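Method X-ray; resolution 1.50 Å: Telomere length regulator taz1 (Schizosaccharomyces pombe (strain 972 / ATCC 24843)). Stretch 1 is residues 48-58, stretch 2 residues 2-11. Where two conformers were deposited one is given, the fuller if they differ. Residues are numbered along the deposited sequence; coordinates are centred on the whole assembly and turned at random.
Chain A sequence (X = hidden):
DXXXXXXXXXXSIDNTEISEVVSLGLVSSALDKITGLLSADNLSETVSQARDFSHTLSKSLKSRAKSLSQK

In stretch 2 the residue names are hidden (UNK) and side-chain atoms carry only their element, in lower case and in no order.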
# COMPACT_ATOMS: atom_id res chain seq x y z
N SER A 48 12.11 8.81 -6.31
CA SER A 48 11.56 8.28 -7.56
C SER A 48 11.40 6.76 -7.50
O SER A 48 10.48 6.20 -8.10
CB SER A 48 12.46 8.68 -8.73
OG SER A 48 12.00 8.11 -9.95
N GLN A 49 12.27 6.08 -6.76
CA GLN A 49 12.18 4.64 -6.65
C GLN A 49 10.99 4.27 -5.77
O GLN A 49 10.25 3.34 -6.08
CB GLN A 49 13.48 4.06 -6.09
CG GLN A 49 13.55 2.54 -6.15
CD GLN A 49 13.37 2.00 -7.55
OE1 GLN A 49 14.25 2.15 -8.40
NE2 GLN A 49 12.23 1.37 -7.81
N ALA A 50 10.80 5.01 -4.68
CA ALA A 50 9.66 4.84 -3.78
C ALA A 50 8.34 5.08 -4.52
O ALA A 50 7.35 4.38 -4.29
CB ALA A 50 9.79 5.77 -2.58
N ARG A 51 8.33 6.08 -5.40
CA ARG A 51 7.17 6.36 -6.23
C ARG A 51 6.89 5.21 -7.21
O ARG A 51 5.74 4.88 -7.46
CB ARG A 51 7.36 7.67 -6.99
CG ARG A 51 6.22 8.03 -7.90
CD ARG A 51 6.61 9.14 -8.87
NE ARG A 51 7.93 8.92 -9.44
CZ ARG A 51 8.20 8.04 -10.40
NH1 ARG A 51 7.22 7.28 -10.88
NH2 ARG A 51 9.43 7.91 -10.86
N ASP A 52 7.94 4.61 -7.76
CA ASP A 52 7.76 3.44 -8.62
C ASP A 52 7.17 2.28 -7.81
O ASP A 52 6.28 1.59 -8.28
CB ASP A 52 9.07 2.99 -9.27
CG ASP A 52 9.54 3.94 -10.37
OD1 ASP A 52 8.78 4.85 -10.74
OD2 ASP A 52 10.66 3.76 -10.87
N PHE A 53 7.70 2.06 -6.61
CA PHE A 53 7.18 1.03 -5.72
C PHE A 53 5.67 1.23 -5.45
O PHE A 53 4.88 0.30 -5.59
CB PHE A 53 7.93 1.01 -4.38
CG PHE A 53 9.30 0.37 -4.45
CD1 PHE A 53 10.12 0.36 -3.34
CD2 PHE A 53 9.75 -0.22 -5.61
CE1 PHE A 53 11.38 -0.22 -3.39
CE2 PHE A 53 11.01 -0.81 -5.67
CZ PHE A 53 11.83 -0.81 -4.56
N SER A 54 5.30 2.44 -5.06
CA SER A 54 3.93 2.77 -4.70
C SER A 54 2.96 2.53 -5.85
O SER A 54 1.92 1.91 -5.70
CB SER A 54 3.84 4.22 -4.23
OG SER A 54 2.54 4.55 -3.80
N HIS A 55 3.34 3.05 -7.01
CA HIS A 55 2.57 2.93 -8.24
C HIS A 55 2.42 1.49 -8.71
O HIS A 55 1.36 1.08 -9.17
CB HIS A 55 3.24 3.76 -9.34
CG HIS A 55 2.43 3.87 -10.59
ND1 HIS A 55 2.79 3.23 -11.76
CD2 HIS A 55 1.29 4.52 -10.85
CE1 HIS A 55 1.90 3.50 -12.69
NE2 HIS A 55 0.97 4.29 -12.17
N THR A 56 3.51 0.74 -8.64
CA THR A 56 3.50 -0.65 -9.03
C THR A 56 2.58 -1.46 -8.13
O THR A 56 1.82 -2.30 -8.59
CB THR A 56 4.94 -1.22 -8.99
OG1 THR A 56 5.75 -0.49 -9.91
CG2 THR A 56 4.99 -2.72 -9.31
N LEU A 57 2.64 -1.19 -6.83
CA LEU A 57 1.81 -1.87 -5.86
C LEU A 57 0.33 -1.54 -6.09
O LEU A 57 -0.53 -2.42 -6.10
CB LEU A 57 2.24 -1.48 -4.45
CG LEU A 57 1.49 -2.08 -3.27
CD1 LEU A 57 1.66 -3.56 -3.24
CD2 LEU A 57 2.03 -1.49 -1.98
N SER A 58 0.03 -0.26 -6.31
CA SER A 58 -1.34 0.18 -6.55
C SER A 58 -1.91 -0.52 -7.79
O SER A 58 -3.02 -1.04 -7.78
CB SER A 58 -1.37 1.69 -6.73
OG SER A 58 -2.69 2.18 -6.80
N UNK A 2 9.03 -6.16 -13.88
CA UNK A 2 9.78 -4.92 -13.74
C UNK A 2 10.66 -5.01 -12.51
O UNK A 2 10.56 -5.97 -11.75
c UNK A 2 8.86 -3.69 -13.61
c UNK A 2 7.80 -3.71 -14.68
o UNK A 2 8.24 -3.71 -12.32
N UNK A 3 11.50 -4.02 -12.31
CA UNK A 3 12.34 -3.94 -11.12
C UNK A 3 11.48 -3.94 -9.86
O UNK A 3 11.75 -4.68 -8.93
c UNK A 3 14.12 -2.55 -9.98
c UNK A 3 16.15 -3.08 -8.84
c UNK A 3 15.33 -3.21 -9.93
c UNK A 3 13.73 -1.77 -8.90
c UNK A 3 15.76 -2.30 -7.76
c UNK A 3 14.55 -1.64 -7.80
c UNK A 3 13.22 -2.69 -11.16
N UNK A 4 10.44 -3.11 -9.85
CA UNK A 4 9.58 -3.00 -8.67
C UNK A 4 8.75 -4.26 -8.43
O UNK A 4 8.63 -4.69 -7.30
o UNK A 4 9.43 -0.59 -8.84
c UNK A 4 8.67 -1.78 -8.79
N UNK A 5 8.18 -4.84 -9.48
CA UNK A 5 7.40 -6.07 -9.35
C UNK A 5 8.23 -7.18 -8.70
O UNK A 5 7.76 -7.87 -7.79
c UNK A 5 5.87 -5.59 -11.33
c UNK A 5 6.88 -6.53 -10.71
o UNK A 5 6.09 -6.88 -13.32
c UNK A 5 5.38 -6.08 -12.68
o UNK A 5 4.29 -5.65 -13.10
N UNK A 6 9.47 -7.33 -9.16
CA UNK A 6 10.34 -8.37 -8.65
C UNK A 6 10.82 -8.05 -7.24
O UNK A 6 10.84 -8.92 -6.37
n UNK A 6 13.13 -11.99 -9.29
n UNK A 6 13.98 -13.84 -8.20
n UNK A 6 11.81 -13.18 -7.82
c UNK A 6 11.53 -8.56 -9.58
c UNK A 6 12.50 -9.63 -9.14
c UNK A 6 12.97 -13.00 -8.44
c UNK A 6 12.10 -11.01 -9.61
N UNK A 7 11.19 -6.80 -7.01
CA UNK A 7 11.76 -6.40 -5.73
C UNK A 7 10.71 -6.49 -4.63
O UNK A 7 11.03 -6.88 -3.50
c UNK A 7 12.34 -4.96 -5.81
c UNK A 7 12.88 -4.50 -4.47
o UNK A 7 13.41 -4.92 -6.76
N UNK A 8 9.46 -6.17 -4.96
CA UNK A 8 8.37 -6.15 -3.99
C UNK A 8 7.65 -7.49 -3.88
O UNK A 8 6.73 -7.66 -3.07
c UNK A 8 8.55 -3.35 -2.95
c UNK A 8 7.36 -5.05 -4.33
c UNK A 8 7.89 -3.63 -4.30
c UNK A 8 6.79 -2.63 -4.59
N UNK A 9 8.05 -8.44 -4.71
CA UNK A 9 7.52 -9.79 -4.64
C UNK A 9 6.05 -9.89 -5.02
O UNK A 9 5.30 -10.63 -4.40
N UNK A 10 5.67 -9.16 -6.07
CA UNK A 10 4.27 -8.98 -6.39
C UNK A 10 3.77 -9.76 -7.61
O UNK A 10 2.62 -9.58 -8.01
c UNK A 10 3.86 -5.13 -5.79
c UNK A 10 4.15 -6.58 -5.39
c UNK A 10 3.27 -7.03 -4.23
c UNK A 10 3.99 -7.50 -6.61
N UNK A 11 4.58 -10.63 -8.18
CA UNK A 11 4.19 -11.20 -9.47
C UNK A 11 3.04 -12.20 -9.39
O UNK A 11 2.57 -12.67 -10.41
c UNK A 11 5.91 -13.06 -9.50
o UNK A 11 5.25 -13.66 -8.66
c UNK A 11 5.39 -11.83 -10.19
n UNK A 11 7.12 -13.46 -9.87
O HOH W 1 6.90 -1.54 -12.45
O HOH W 2 8.47 0.53 -11.72
O HOH W 3 2.08 -4.35 -11.34

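Position 2 has three side-chain atoms, a CB carrying one oxygen and one carbon: a threonine. Thr2 is the N-cap, its OG1 accepting from the backbone N of position 5 at 3.1 Å. The same OG1 lies 2.6 Å from water 1, which donates to Thr56 OG1 at 3.0 Å, so the cap also reaches the partner helix through solvent.

Position 3 carries one carbon and then a ring of six carbons, with no oxygen on it. Gln49 NE2 meets the edge of the ring, 3.6 Å from its nearest carbon, and another ring carbon is 4.2 Å from Phe53 CE2: phenylalanine.

Position 4 has one carbon and one oxygen, in a pocket formed by Gln49, Asp52, Phe53 and Thr56. This is serine, a small knob in a four-residue hole. Ser4 OG is 3.3 Å from Phe53 CD2 at the ring edge, and Ser4 CB is 3.4 Å from Thr56 OG1. The backbones come close here, with the CA atoms of Ser4 and Phe53 5.5 Å apart.

Position 5 shows three carbons in a row, the third bearing two oxygens; the second carbon packs 3.6 Å from Thr56 CG2. This is glutamate. Glu5 OE1 accepts from Thr2 N at 3.1 Å, closing the cap reciprocally.

Position 6 has three carbons, a nitrogen, and a carbon with two more nitrogens, all out of reach of stretch 1: arginine.

Position 7 again has a CB with one oxygen and one carbon, the carbon 3.8 Å from Phe53 CZ: threonine. Thr7 OG1 donates to Phe3 O at 2.7 Å.

Position 8 has four carbons forked at the second, on a CA-to-CB bond directed toward stretch 1. One end carbon sits 4.0 Å from the centroid of the Phe53 ring, over its face: leucine, with CD2 as that carbon.

Position 9 has no side-chain atoms and a phi of 68°, which favours glycine. Gly9 is the first residue to leave helical phi/psi, and with its positive phi it forms a Schellman motif, with bonds back into the last turn.

Position 10 is another four-carbon fork, one end carbon 3.7 Å from Leu57 CD1: leucine.

Position 11 has two carbons, the second carrying an oxygen and a nitrogen, and does not reach stretch 1: asparagine.

The contact works without a direct hydrogen bond between the stretches. The helices cross at -74°, and Phe53 is the hub, with Leu8 over one ring face and Ser4 and Phe3 at the edge. Thr56 OG1 donates to Asp52 O at 2.7 Å, and waters bridge Thr56 OG1 to Thr2 OG1 and, through a weak bond on the Thr56 side, to Ser4 OG. The turn at Gly9 then precedes Leu10, which extends the apolar packing to Leu57.

Stretch 2 (2-11) TFSERTLGLN
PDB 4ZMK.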